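Local coordinates for type ii site-specific deoxyribonuclease (Klebsiella pneumoniae, PDB 6EKR), which is the Type IIP restriction endonuclease Kpn2I, a PD-(D/E)xK nuclease that probably cleaves DNA at a specific sequence, at residues A[197-202]-A[226-231]; A[262-267]-A[282-287]; A[245-250]-A[269-274]; A[135-140]-A[193-198]. The protein carries 2 engineered substitutions. All coordinates share one frame; numbering follows the deposited sequence.

Contact 1. Residues A[197-202]-A[226-231]; sequences ITTRER and LACISE. With SO4 (sulfate ion), chain D.
Thr199 and Glu231 meet with their side chains crossing at about a right angle. Thr199 OG1 donates to Glu231 OE2 at 2.6 Å. The hydroxyl approaches that oxygen on its syn side, 33° out of the carboxylate plane. Thr199 CG2 packs on Cys228 SG at 3.6 Å. The other carboxylate oxygen, Glu231 OE1, takes a weak hydrogen bond of 3.3 Å from Thr199 N. The Glu231 chain bends at CG (chi2 -58°), which brings CD back toward Thr199. Glu231 OE2 also hydrogen-bonds to Tyr265 OH.

Arg200 slides past Glu231 in the opposite direction. Its NH1 forms a long salt bridge to Glu231 OE1, 3.8 Å, with the guanidinium and carboxylate planes 53° apart. Arg200 also holds a sulfate ion, probably from the crystallisation liquor. Arg200 NE donates to SO4 O4 at 2.8 Å and NH2 to SO4 O1 at 3.0 Å. NH2 also hydrogen-bonds to Thr232 O.

At the other end Ile197 and Ile229 lie side by side and point the same way, with CG2 of Ile197 3.8 Å from CB of Ile229. Ile197 O accepts from both Ile229 N and Ser230 N. Helices 101-125 and 132-148 pack on this isoleucine pair. The arrangement links two loops that leave neighbouring parallel strands, 190-194 and 222-227, in the mixed central sheet of a PD-(D/E)xK nuclease.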
# COMPACT_ATOMS: atom_id res chain seq x y z
N ILE A 197 -4.70 7.48 -10.89
CA ILE A 197 -4.07 7.63 -12.19
C ILE A 197 -3.46 6.29 -12.59
O ILE A 197 -3.75 5.76 -13.67
CB ILE A 197 -3.00 8.77 -12.23
CG1 ILE A 197 -3.54 10.08 -11.63
CG2 ILE A 197 -2.49 9.02 -13.65
CD1 ILE A 197 -4.70 10.69 -12.37
N THR A 198 -2.60 5.76 -11.72
CA THR A 198 -2.11 4.38 -11.83
C THR A 198 -2.24 3.75 -10.45
O THR A 198 -2.28 4.47 -9.44
CB THR A 198 -0.66 4.30 -12.35
OG1 THR A 198 0.19 5.10 -11.54
CG2 THR A 198 -0.57 4.79 -13.78
N THR A 199 -2.35 2.42 -10.39
CA THR A 199 -2.75 1.77 -9.14
C THR A 199 -1.57 1.42 -8.23
O THR A 199 -1.62 1.70 -7.02
CB THR A 199 -3.62 0.51 -9.38
OG1 THR A 199 -3.04 -0.30 -10.41
CG2 THR A 199 -5.04 0.89 -9.78
N ARG A 200 -0.53 0.84 -8.82
CA ARG A 200 0.63 0.34 -8.08
C ARG A 200 0.23 -0.69 -7.01
O ARG A 200 -0.56 -1.60 -7.29
CB ARG A 200 1.46 1.49 -7.51
CG ARG A 200 1.94 2.47 -8.58
CD ARG A 200 2.97 1.82 -9.50
NE ARG A 200 3.52 2.77 -10.46
CZ ARG A 200 3.05 2.96 -11.69
NH1 ARG A 200 2.02 2.25 -12.13
NH2 ARG A 200 3.62 3.85 -12.49
N GLU A 201 0.73 -0.52 -5.80
CA GLU A 201 0.42 -1.44 -4.71
C GLU A 201 -0.93 -1.18 -4.06
O GLU A 201 -1.43 -2.00 -3.30
CB GLU A 201 1.52 -1.41 -3.65
CG GLU A 201 1.66 -0.08 -2.95
CD GLU A 201 2.30 0.98 -3.82
OE1 GLU A 201 3.33 0.67 -4.46
OE2 GLU A 201 1.79 2.11 -3.85
N ARG A 202 -1.52 -0.03 -4.36
CA ARG A 202 -2.84 0.33 -3.82
C ARG A 202 -3.99 -0.38 -4.55
O ARG A 202 -5.14 0.07 -4.49
CB ARG A 202 -3.06 1.85 -3.87
CG ARG A 202 -1.88 2.69 -3.42
CD ARG A 202 -2.20 4.20 -3.40
NE ARG A 202 -2.83 4.77 -4.61
CZ ARG A 202 -2.26 4.91 -5.81
NH1 ARG A 202 -1.01 4.49 -6.04
NH2 ARG A 202 -2.96 5.45 -6.80
N LEU A 226 -13.86 0.73 -10.74
CA LEU A 226 -12.53 1.31 -10.63
C LEU A 226 -12.15 2.11 -11.86
O LEU A 226 -12.11 1.58 -12.97
CB LEU A 226 -11.53 0.18 -10.38
CG LEU A 226 -10.08 0.49 -10.00
CD1 LEU A 226 -9.98 1.63 -9.00
CD2 LEU A 226 -9.45 -0.76 -9.44
N ALA A 227 -11.83 3.39 -11.66
CA ALA A 227 -11.44 4.29 -12.75
C ALA A 227 -9.97 4.67 -12.68
O ALA A 227 -9.52 5.20 -11.67
CB ALA A 227 -12.30 5.54 -12.74
N CYS A 228 -9.23 4.40 -13.75
CA CYS A 228 -7.82 4.73 -13.84
C CYS A 228 -7.48 5.42 -15.16
O CYS A 228 -8.33 5.55 -16.03
CB CYS A 228 -6.97 3.48 -13.69
SG CYS A 228 -7.20 2.64 -12.12
N ILE A 229 -6.23 5.86 -15.30
CA ILE A 229 -5.76 6.44 -16.54
C ILE A 229 -4.93 5.42 -17.31
O ILE A 229 -5.18 5.17 -18.49
CB ILE A 229 -4.96 7.77 -16.31
CG1 ILE A 229 -5.86 8.85 -15.67
CG2 ILE A 229 -4.29 8.28 -17.59
CD1 ILE A 229 -7.18 9.06 -16.34
N SER A 230 -3.95 4.84 -16.64
CA SER A 230 -3.08 3.85 -17.25
C SER A 230 -2.51 2.92 -16.19
O SER A 230 -2.99 2.88 -15.06
CB SER A 230 -1.95 4.54 -18.02
OG SER A 230 -0.91 4.99 -17.15
N GLU A 231 -1.51 2.15 -16.60
CA GLU A 231 -0.64 1.43 -15.69
C GLU A 231 0.78 1.56 -16.21
O GLU A 231 1.62 0.72 -15.95
CB GLU A 231 -1.04 -0.05 -15.60
CG GLU A 231 -2.34 -0.33 -14.89
CD GLU A 231 -2.38 0.19 -13.46
OE1 GLU A 231 -1.31 0.50 -12.89
OE2 GLU A 231 -3.50 0.27 -12.91
S SO4 D . 5.91 5.61 -10.20
O1 SO4 D . 5.87 5.69 -11.66
O2 SO4 D . 4.75 6.29 -9.64
O3 SO4 D . 7.14 6.24 -9.72
O4 SO4 D . 5.89 4.20 -9.82

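Contact 2. Residues A[262-267]-A[282-287]; sequences GMYYCD and PVRTMG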
# COMPACT_ATOMS: atom_id res chain seq x y z
N GLY A 262 -16.31 -3.53 -12.29
CA GLY A 262 -15.50 -3.24 -13.45
C GLY A 262 -14.22 -2.51 -13.16
O GLY A 262 -14.05 -1.92 -12.09
N MSE A 263 -13.32 -2.57 -14.14
CA MSE A 263 -12.05 -1.87 -14.16
C MSE A 263 -11.95 -1.05 -15.43
O MSE A 263 -12.15 -1.57 -16.54
CB MSE A 263 -10.91 -2.88 -14.14
CG MSE A 263 -10.32 -3.15 -12.77
SE MSE A 263 -8.96 -4.56 -12.88
CE MSE A 263 -8.25 -4.18 -14.67
N TYR A 264 -11.64 0.23 -15.30
CA TYR A 264 -11.68 1.12 -16.45
C TYR A 264 -10.38 1.89 -16.62
O TYR A 264 -9.79 2.37 -15.64
CB TYR A 264 -12.89 2.05 -16.36
CG TYR A 264 -14.22 1.31 -16.19
CD1 TYR A 264 -15.02 1.03 -17.29
CD2 TYR A 264 -14.64 0.87 -14.94
CE1 TYR A 264 -16.22 0.34 -17.14
CE2 TYR A 264 -15.84 0.18 -14.79
CZ TYR A 264 -16.62 -0.07 -15.90
OH TYR A 264 -17.80 -0.75 -15.76
N TYR A 265 -9.92 1.99 -17.86
CA TYR A 265 -8.70 2.71 -18.19
C TYR A 265 -8.89 3.54 -19.44
O TYR A 265 -9.61 3.16 -20.35
CB TYR A 265 -7.55 1.74 -18.45
CG TYR A 265 -7.04 0.99 -17.25
CD1 TYR A 265 -6.00 1.50 -16.47
CD2 TYR A 265 -7.56 -0.26 -16.91
CE1 TYR A 265 -5.52 0.80 -15.37
CE2 TYR A 265 -7.09 -0.97 -15.82
CZ TYR A 265 -6.07 -0.44 -15.05
OH TYR A 265 -5.62 -1.17 -13.98
N CYS A 266 -8.22 4.68 -19.48
CA CYS A 266 -8.09 5.43 -20.70
C CYS A 266 -7.15 4.66 -21.59
O CYS A 266 -7.40 4.48 -22.78
CB CYS A 266 -7.50 6.80 -20.42
SG CYS A 266 -8.69 7.99 -19.92
N ASP A 267 -6.06 4.20 -20.98
CA ASP A 267 -5.01 3.49 -21.66
C ASP A 267 -4.94 2.13 -21.00
O ASP A 267 -4.20 1.93 -20.05
CB ASP A 267 -3.71 4.28 -21.51
CG ASP A 267 -2.51 3.59 -22.12
OD1 ASP A 267 -2.64 2.52 -22.75
OD2 ASP A 267 -1.40 4.14 -21.96
N PRO A 282 -15.01 -7.32 -15.83
CA PRO A 282 -14.99 -6.37 -16.94
C PRO A 282 -13.78 -5.42 -16.88
O PRO A 282 -13.48 -4.86 -15.82
CB PRO A 282 -16.31 -5.60 -16.76
CG PRO A 282 -17.20 -6.55 -16.03
CD PRO A 282 -16.30 -7.30 -15.11
N VAL A 283 -13.10 -5.28 -18.00
CA VAL A 283 -11.96 -4.38 -18.14
C VAL A 283 -12.30 -3.52 -19.34
O VAL A 283 -12.02 -3.90 -20.48
CB VAL A 283 -10.63 -5.14 -18.40
CG1 VAL A 283 -9.45 -4.18 -18.42
CG2 VAL A 283 -10.42 -6.24 -17.39
N ARG A 284 -12.92 -2.38 -19.08
CA ARG A 284 -13.44 -1.56 -20.17
C ARG A 284 -12.73 -0.19 -20.22
O ARG A 284 -11.62 -0.06 -19.75
CB ARG A 284 -14.97 -1.43 -20.08
CG ARG A 284 -15.75 -2.75 -19.90
CD ARG A 284 -17.12 -2.64 -20.56
NE ARG A 284 -18.01 -3.76 -20.25
CZ ARG A 284 -18.92 -3.76 -19.27
NH1 ARG A 284 -19.05 -2.70 -18.48
NH2 ARG A 284 -19.69 -4.82 -19.06
N THR A 285 -13.39 0.81 -20.79
CA THR A 285 -12.76 2.08 -21.14
C THR A 285 -13.36 3.21 -20.31
O THR A 285 -14.42 3.01 -19.69
CB THR A 285 -12.95 2.32 -22.66
OG1 THR A 285 -12.13 1.40 -23.38
CG2 THR A 285 -12.52 3.67 -23.06
N MSE A 286 -12.71 4.37 -20.25
CA MSE A 286 -13.27 5.50 -19.50
C MSE A 286 -14.52 6.08 -20.17
O MSE A 286 -15.40 6.60 -19.49
CB MSE A 286 -12.24 6.60 -19.22
CG MSE A 286 -11.35 6.35 -18.00
SE MSE A 286 -12.32 5.82 -16.38
CE MSE A 286 -13.37 7.44 -16.12
N GLY A 287 -14.58 5.97 -21.50
CA GLY A 287 -15.81 6.20 -22.25
C GLY A 287 -16.88 5.15 -21.95
O GLY A 287 -18.05 5.48 -21.79
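Met263 and Val283 pair in the two parallel strands, 262-265 and 283-285, of a beta-alpha-beta unit whose connection holds the short helix 275-278. The backbone bonds alternate along the pair. Met263 N donates to Pro282 O at 2.8 Å, Arg284 N to Met263 O at 2.8 Å, and Tyr265 N to Arg284 O at 3.3 Å.

Met263, a selenomethionine, shares one sheet face with Val283. The two side chains lie alongside each other, and the bent end of Met263 sets CE 3.9 Å from Val283 CG1. Met263 CE also lies at the edge of the Tyr265 ring.

Tyr264 and Arg284 run side by side on the other face. Arg284 CB sits 3.7 Å from Tyr264 CD1 and CE1, approaching the ring obliquely. The ring and guanidinium planes are 55° apart. Both polar ends converge on Asp292 of helix 286-298: Tyr264 OH hydrogen-bonds to it and Arg284 NH1 forms a salt bridge. Pro282 CB lies over the centre of one guanidinium face.

Thr285 O lies at the edge of the Tyr264 ring, near its plane, 3.2 Å from CD1. Beyond it Met286, also a selenomethionine, begins the helix. The bend at its chi2 (-48°) places SE against Tyr264 CB, while CG packs on Cys266 SG at 3.7 Å. Within this chain 283-285 is an outer strand of the mixed sheet, and the pairing is that of parallel neighbours in an alpha/beta fold.

Contact 3. Residues A[245-250]-A[269-274]; sequences CVPGTI and PERYLE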
# COMPACT_ATOMS: atom_id res chain seq x y z
N CYS A 245 1.59 -4.63 -14.34
CA CYS A 245 0.40 -5.44 -14.17
C CYS A 245 0.58 -6.62 -13.23
O CYS A 245 1.65 -7.24 -13.16
CB CYS A 245 -0.09 -5.95 -15.52
SG CYS A 245 -0.60 -4.63 -16.60
N VAL A 246 -0.49 -6.94 -12.53
CA VAL A 246 -0.47 -7.99 -11.54
C VAL A 246 -1.70 -8.91 -11.76
O VAL A 246 -2.58 -9.01 -10.89
CB VAL A 246 -0.36 -7.38 -10.09
CG1 VAL A 246 1.05 -6.93 -9.81
CG2 VAL A 246 -1.29 -6.20 -9.91
N PRO A 247 -1.75 -9.60 -12.91
CA PRO A 247 -2.97 -10.32 -13.31
C PRO A 247 -3.35 -11.42 -12.33
O PRO A 247 -4.54 -11.62 -12.08
CB PRO A 247 -2.60 -10.91 -14.67
CG PRO A 247 -1.13 -10.97 -14.69
CD PRO A 247 -0.67 -9.78 -13.90
N GLY A 248 -2.35 -12.12 -11.79
CA GLY A 248 -2.57 -13.15 -10.78
C GLY A 248 -3.23 -12.58 -9.54
O GLY A 248 -4.18 -13.16 -9.00
N THR A 249 -2.73 -11.43 -9.09
CA THR A 249 -3.22 -10.79 -7.89
C THR A 249 -4.69 -10.35 -8.01
O THR A 249 -5.48 -10.54 -7.08
CB THR A 249 -2.28 -9.64 -7.49
OG1 THR A 249 -1.17 -10.20 -6.78
CG2 THR A 249 -2.97 -8.63 -6.58
N ILE A 250 -5.05 -9.80 -9.16
CA ILE A 250 -6.39 -9.29 -9.38
C ILE A 250 -7.39 -10.44 -9.45
O ILE A 250 -8.52 -10.31 -9.00
CB ILE A 250 -6.47 -8.41 -10.65
CG1 ILE A 250 -5.49 -7.25 -10.52
CG2 ILE A 250 -7.86 -7.85 -10.82
CD1 ILE A 250 -5.29 -6.48 -11.79
N PRO A 269 -3.83 -1.40 -20.20
CA PRO A 269 -2.64 -2.19 -20.48
C PRO A 269 -3.02 -3.44 -21.24
O PRO A 269 -4.01 -4.10 -20.91
CB PRO A 269 -2.10 -2.54 -19.09
CG PRO A 269 -3.22 -2.32 -18.15
CD PRO A 269 -4.13 -1.30 -18.76
N GLU A 270 -2.24 -3.72 -22.28
CA GLU A 270 -2.44 -4.87 -23.15
C GLU A 270 -2.63 -6.19 -22.39
O GLU A 270 -3.47 -7.00 -22.79
CB GLU A 270 -1.28 -4.96 -24.11
CG GLU A 270 -1.20 -6.22 -24.94
CD GLU A 270 0.09 -6.27 -25.71
OE1 GLU A 270 0.08 -5.90 -26.91
OE2 GLU A 270 1.12 -6.66 -25.11
N ARG A 271 -1.87 -6.39 -21.30
CA ARG A 271 -2.00 -7.60 -20.49
C ARG A 271 -3.40 -7.78 -19.91
O ARG A 271 -3.90 -8.90 -19.83
CB ARG A 271 -0.96 -7.62 -19.36
CG ARG A 271 -1.00 -8.87 -18.46
CD ARG A 271 -0.79 -10.17 -19.23
NE ARG A 271 -1.03 -11.37 -18.42
CZ ARG A 271 -2.22 -11.95 -18.26
NH1 ARG A 271 -3.31 -11.45 -18.84
NH2 ARG A 271 -2.33 -13.03 -17.51
N TYR A 272 -4.05 -6.68 -19.52
CA TYR A 272 -5.37 -6.76 -18.91
C TYR A 272 -6.50 -7.01 -19.92
O TYR A 272 -7.67 -7.10 -19.54
CB TYR A 272 -5.67 -5.53 -18.03
CG TYR A 272 -4.90 -5.46 -16.72
CD1 TYR A 272 -4.16 -6.53 -16.25
CD2 TYR A 272 -4.93 -4.30 -15.94
CE1 TYR A 272 -3.46 -6.47 -15.04
CE2 TYR A 272 -4.22 -4.22 -14.73
CZ TYR A 272 -3.49 -5.31 -14.29
OH TYR A 272 -2.80 -5.26 -13.10
N LEU A 273 -6.17 -7.14 -21.21
CA LEU A 273 -7.19 -7.39 -22.23
C LEU A 273 -7.49 -8.88 -22.48
O LEU A 273 -8.33 -9.23 -23.32
CB LEU A 273 -6.83 -6.67 -23.53
CG LEU A 273 -7.23 -5.18 -23.53
CD1 LEU A 273 -7.02 -4.54 -24.89
CD2 LEU A 273 -8.68 -4.99 -23.05
N GLU A 274 -6.82 -9.74 -21.71
CA GLU A 274 -6.88 -11.18 -21.89
C GLU A 274 -8.02 -11.81 -21.09
O GLU A 274 -8.46 -11.26 -20.07
CB GLU A 274 -5.55 -11.79 -21.43
CG GLU A 274 -4.32 -11.22 -22.10
CD GLU A 274 -4.10 -11.76 -23.50
OE1 GLU A 274 -4.72 -12.78 -23.85
OE2 GLU A 274 -3.31 -11.16 -24.25
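Cys245 and Tyr272 form a sulfur-aromatic contact. Cys245 SG stands over one face of the Tyr272 ring, 3.8 Å from the centroid and 16° off the ring normal. Its CB lies close to Tyr272 CE1. The ring is thus met by both atoms of the cysteine side chain, and SG also touches Pro269 CB at 3.6 Å.

The hydroxyl end of the ring is held by the backbone. Val246 N donates to Tyr272 OH at 2.9 Å, nearly straight at 171°, and lies near the ring plane. Val246 is the N-cap residue of helix 247-257, so the tyrosine hydrogen-bonds to the chain just before that helix. From the first turn Ile250 sends CD1 against the hydroxyl end of the ring. It arrives obliquely, with the two side chains crossing at about a right angle.

Arg271 lies across Pro247 at about a right angle. The bend at its chi2 (59°) places CD, and the guanidinium then turns a face to Pro247. Pro247 CB sits 3.5 Å above that face of Arg271, offset toward the rim, and is 3.6 Å from NH2.

Further out, the 3-10 segment 270-273 sets the tyrosine in place, with Tyr272 N hydrogen-bonded to Pro269 O at 2.9 Å. The Tyr272 side chain also packs on Met263 and Tyr265 of strand 262-265 and on Leu277 of helix 275-278. Thr249 OG1 hydrogen-bonds to Asp167 OD2 of the second subunit, so helix 247-257 borders that subunit here. Arg271 NH2 forms a salt bridge with Asp276 OD2.

Contact 4. Residues A[135-140]-A[193-198]; sequences TFFEIF and IPLKIT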
# COMPACT_ATOMS: atom_id res chain seq x y z
N THR A 135 -5.93 14.41 -7.25
CA THR A 135 -7.01 15.26 -6.76
C THR A 135 -7.83 15.83 -7.91
O THR A 135 -9.07 15.87 -7.84
CB THR A 135 -6.51 16.42 -5.87
OG1 THR A 135 -5.45 15.96 -5.02
CG2 THR A 135 -7.64 16.94 -5.00
N PHE A 136 -7.15 16.26 -8.97
CA PHE A 136 -7.87 16.80 -10.11
C PHE A 136 -8.70 15.70 -10.80
O PHE A 136 -9.87 15.94 -11.15
CB PHE A 136 -6.95 17.55 -11.08
CG PHE A 136 -7.68 18.13 -12.24
CD1 PHE A 136 -8.38 19.32 -12.10
CD2 PHE A 136 -7.73 17.45 -13.45
CE1 PHE A 136 -9.10 19.85 -13.16
CE2 PHE A 136 -8.43 17.97 -14.52
CZ PHE A 136 -9.12 19.18 -14.37
N PHE A 137 -8.12 14.52 -10.97
CA PHE A 137 -8.85 13.38 -11.52
C PHE A 137 -10.21 13.18 -10.83
O PHE A 137 -11.22 13.12 -11.51
CB PHE A 137 -7.99 12.11 -11.49
CG PHE A 137 -8.60 10.91 -12.21
CD1 PHE A 137 -9.57 11.06 -13.20
CD2 PHE A 137 -8.18 9.62 -11.89
CE1 PHE A 137 -10.12 9.96 -13.84
CE2 PHE A 137 -8.72 8.51 -12.54
CZ PHE A 137 -9.69 8.68 -13.52
N GLU A 138 -10.24 13.11 -9.51
CA GLU A 138 -11.50 12.99 -8.79
C GLU A 138 -12.47 14.15 -9.09
O GLU A 138 -13.63 13.93 -9.46
CB GLU A 138 -11.27 12.89 -7.28
CG GLU A 138 -12.57 13.02 -6.49
CD GLU A 138 -12.38 12.92 -5.00
OE1 GLU A 138 -11.43 13.53 -4.47
OE2 GLU A 138 -13.21 12.24 -4.35
N ILE A 139 -11.98 15.38 -8.92
CA ILE A 139 -12.74 16.61 -9.13
C ILE A 139 -13.38 16.66 -10.53
O ILE A 139 -14.56 17.00 -10.68
CB ILE A 139 -11.81 17.82 -8.98
CG1 ILE A 139 -11.55 18.12 -7.51
CG2 ILE A 139 -12.36 19.07 -9.67
CD1 ILE A 139 -10.50 19.18 -7.35
N PHE A 140 -12.56 16.34 -11.53
CA PHE A 140 -12.98 16.31 -12.91
C PHE A 140 -14.10 15.31 -13.13
O PHE A 140 -15.12 15.65 -13.71
CB PHE A 140 -11.81 15.95 -13.80
CG PHE A 140 -12.18 15.84 -15.25
CD1 PHE A 140 -12.48 16.98 -15.99
CD2 PHE A 140 -12.21 14.59 -15.87
CE1 PHE A 140 -12.82 16.88 -17.32
CE2 PHE A 140 -12.55 14.48 -17.21
CZ PHE A 140 -12.85 15.63 -17.94
N ILE A 193 -16.68 4.89 -6.55
CA ILE A 193 -15.69 5.02 -7.62
C ILE A 193 -14.30 5.41 -7.09
O ILE A 193 -14.01 6.59 -6.88
CB ILE A 193 -16.18 5.98 -8.72
CG1 ILE A 193 -17.56 5.52 -9.21
CG2 ILE A 193 -15.16 6.04 -9.85
CD1 ILE A 193 -18.44 6.63 -9.76
N PRO A 194 -13.43 4.40 -6.86
CA PRO A 194 -12.06 4.70 -6.49
C PRO A 194 -11.30 5.21 -7.70
O PRO A 194 -11.24 4.54 -8.73
CB PRO A 194 -11.52 3.33 -6.05
CG PRO A 194 -12.70 2.43 -5.95
CD PRO A 194 -13.68 2.95 -6.91
N LEU A 195 -10.72 6.39 -7.57
CA LEU A 195 -9.98 7.00 -8.66
C LEU A 195 -8.51 6.96 -8.34
O LEU A 195 -8.11 7.26 -7.22
CB LEU A 195 -10.45 8.43 -8.87
CG LEU A 195 -11.94 8.45 -9.24
CD1 LEU A 195 -12.75 9.22 -8.22
CD2 LEU A 195 -12.14 8.97 -10.64
N LYS A 196 -7.71 6.55 -9.34
CA LYS A 196 -6.26 6.52 -9.28
C LYS A 196 -5.73 6.65 -10.70
O LYS A 196 -6.24 6.00 -11.60
CB LYS A 196 -5.76 5.19 -8.73
CG LYS A 196 -6.16 4.88 -7.30
CD LYS A 196 -5.81 3.44 -6.94
CE LYS A 196 -6.75 2.93 -5.87
NZ LYS A 196 -7.05 4.02 -4.90
N ILE A 197 -4.70 7.48 -10.89
CA ILE A 197 -4.07 7.63 -12.19
C ILE A 197 -3.46 6.29 -12.59
O ILE A 197 -3.75 5.76 -13.67
CB ILE A 197 -3.00 8.77 -12.23
CG1 ILE A 197 -3.54 10.08 -11.63
CG2 ILE A 197 -2.49 9.02 -13.65
CD1 ILE A 197 -4.70 10.69 -12.37
N THR A 198 -2.60 5.76 -11.72
CA THR A 198 -2.11 4.38 -11.83
C THR A 198 -2.24 3.75 -10.45
O THR A 198 -2.28 4.47 -9.44
CB THR A 198 -0.66 4.30 -12.35
OG1 THR A 198 0.19 5.10 -11.54
CG2 THR A 198 -0.57 4.79 -13.78
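Phe137 meets Leu195 and Ile197 with successive parts of its side chain. Its CG is anti to the backbone N (chi1 -173°). Phe137 CB lies 3.7 Å from Ile197 CD1. That methyl also reaches CG and CD2 of the ring, coming in obliquely, as the two side chains slide past each other in opposite directions. Phe137 CD2 has a second neighbour, Leu195 CB, at 4.0 Å. One atom further, CE2 lies 3.7 Å from Lys196 O, which sits at the ring edge near its plane.

At the tip, CZ and CE1 are met by Leu195 CD2. This methyl is over the centre of one ring face, 3.8 Å from the centroid and 12° off the normal, a CH-pi contact. The other branch of Leu195 goes to the helix itself: CD1 is 4.0 Å from Glu138 CA and also touches Glu138 CB.

No hydrogen bond crosses the contact. Val115 of helix 101-125 packs on both Phe137 and Ile197, and Ile180 of strand 179-183 touches Leu195. Helix 132-148 is thus packed against the end of strand 190-194, the helix-on-sheet layering of an alpha/beta core.

How the contacts relate
Contacts 4, 1 and 2 follow one another across the mixed sheet, through the neighbouring strands 190-194, 222-227, 262-265 and 283-285. Contacts 1 and 4 share Ile197 and Thr198, with centres about 9 Å apart. The centres of contacts 1 and 2 are about 11 Å apart, and a backbone hydrogen bond from Tyr264 N to Leu226 O joins them. The centre of contact 3 lies about 12 Å from both of theirs. Contacts 3 and 4 are the most distant pair, with centres about 21 Å apart and no touch. Along the chain contact 4 opens first, contact 1 follows, and contacts 3 and 2 come last, interleaved. Contacts 1 and 3 touch the second subunit, so both lie near the subunit interface.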